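Local coordinates for protein 6-aminohexanoate-dimer hydrolase (Bacillus anthracis, PDB 4GB7) that probably hydrolyses amide bonds of 6-aminohexanoate oligomers, as a putative serine hydrolase of the beta-lactamase family, at residues H136-A139 against S140-K143. Sequence-based numbering, arbitrary orientation.
Sequences HGMA and SLAK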
loop_
_atom_site.group_PDB
_atom_site.type_symbol
_atom_site.label_atom_id
_atom_site.label_comp_id
_atom_site.label_asym_id
_atom_site.label_seq_id
_atom_site.Cartn_x
_atom_site.Cartn_y
_atom_site.Cartn_z
ATOM N N HIS A 136 -7.074 8.984 -3.854
ATOM C CA HIS A 136 -7.144 7.855 -4.781
ATOM C C HIS A 136 -7.044 6.577 -4.021
ATOM O O HIS A 136 -6.380 6.518 -2.990
ATOM C CB HIS A 136 -5.909 7.958 -5.683
ATOM C CG HIS A 136 -5.979 7.107 -6.932
ATOM N ND1 HIS A 136 -5.795 5.775 -6.929
ATOM C CD2 HIS A 136 -6.213 7.480 -8.257
ATOM C CE1 HIS A 136 -5.899 5.314 -8.202
ATOM N NE2 HIS A 136 -6.182 6.357 -9.011
ATOM N N GLY A 137 -7.690 5.522 -4.498
ATOM C CA GLY A 137 -7.452 4.177 -3.945
ATOM C C GLY A 137 -5.999 3.764 -4.093
ATOM O O GLY A 137 -5.345 4.120 -5.026
HETATM N N MSE A 138 -5.470 3.064 -3.108
HETATM C CA MSE A 138 -4.077 2.642 -3.156
HETATM C C MSE A 138 -3.860 1.139 -2.877
HETATM O O MSE A 138 -2.720 0.693 -2.817
HETATM C CB MSE A 138 -3.270 3.460 -2.134
HETATM C CG MSE A 138 -3.387 4.926 -2.321
HETATM SE SE MSE A 138 -2.090 5.929 -1.324
HETATM C CE MSE A 138 -2.336 5.304 0.423
ATOM N N ALA A 139 -4.941 0.381 -2.715
ATOM C CA ALA A 139 -4.865 -1.051 -2.515
ATOM C C ALA A 139 -3.840 -1.320 -1.407
ATOM O O ALA A 139 -3.923 -0.695 -0.371
ATOM C CB ALA A 139 -4.541 -1.782 -3.818
ATOM N N SER A 140 -2.850 -2.173 -1.622
ATOM C CA SER A 140 -1.956 -2.622 -0.538
ATOM C C SER A 140 -0.881 -1.601 -0.123
ATOM O O SER A 140 -0.130 -1.864 0.792
ATOM C CB SER A 140 -1.262 -3.955 -0.920
ATOM O OG SER A 140 -2.156 -5.050 -0.913
ATOM N N LEU A 141 -0.824 -0.420 -0.742
ATOM C CA LEU A 141 0.060 0.636 -0.243
ATOM C C LEU A 141 -0.244 0.954 1.220
ATOM O O LEU A 141 0.626 1.367 1.911
ATOM C CB LEU A 141 -0.000 1.903 -1.055
ATOM C CG LEU A 141 0.885 1.967 -2.286
ATOM C CD1 LEU A 141 1.126 0.699 -3.046
ATOM C CD2 LEU A 141 0.522 3.144 -3.176
ATOM N N ALA A 142 -1.500 0.781 1.658
ATOM C CA ALA A 142 -1.859 0.943 3.051
ATOM C C ALA A 142 -1.024 0.179 4.009
ATOM O O ALA A 142 -0.857 0.623 5.192
ATOM C CB ALA A 142 -3.334 0.530 3.255
ATOM N N LYS A 143 -0.488 -0.957 3.592
ATOM C CA LYS A 143 0.114 -1.852 4.604
ATOM C C LYS A 143 1.290 -1.234 5.369
ATOM O O LYS A 143 1.522 -1.535 6.556
ATOM C CB LYS A 143 0.565 -3.147 3.925
ATOM C CG LYS A 143 -0.587 -3.981 3.415
ATOM C CD LYS A 143 -0.156 -5.306 2.835
ATOM C CE LYS A 143 -1.335 -6.267 2.605
ATOM N NZ LYS A 143 -2.279 -5.900 1.500
HETATM O O HOH W 1 -4.652 1.612 0.639
#
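L141 lays its CB and CD2 against CB of M138, a selenomethionine in this crystal, with the two CB atoms 3.8 Å apart. M138 to L141 form a type II' beta turn between strand 136-137 and helix 143-155. The stretch carries an SxxK sequence, S140 to K143, as in serine beta-lactamases and related hydrolases, where the serine is the nucleophile. S140 and K143 are therefore probably the catalytic pair here.

L141 N donates to M138 O at 3.0 Å. The donor stands above the carbonyl plane, 38° out of it, so the bond misses the lone-pair directions. The CB of L141 also rests on this oxygen. A139 has positive phi (49°), and the chain reverses sharply there before S140. A142 N makes a weak bond to A139 O. A water lies 2.6 Å from A139 O.

The bent M138 side chain packs on L303 and A305 of strand 303-305. L141 touches Q377 of strand 377-382, so the turn touches a strand of each of two sheets. Upstream, H136 ND1 donates to G137 O at 2.6 Å. The acceptor lies in the imidazole plane and the nitrogen approaches a lone pair of the carbonyl. D111 holds the other ring nitrogen, which fixes the ring's rotation.

K143 N bonds to S140 O as the helix begins. S140 OG hydrogen-bonds to Y249 OH and to a nitrate ion, probably from the crystallisation liquor, that may mark the active-site pocket. The lysine amine is further gripped by N251 OD1 and S300 O. Extended through CE and turned at its last torsion (chi4 70°), the K143 side chain brings NZ into a hydrogen bond with S140 OG at 2.6 Å.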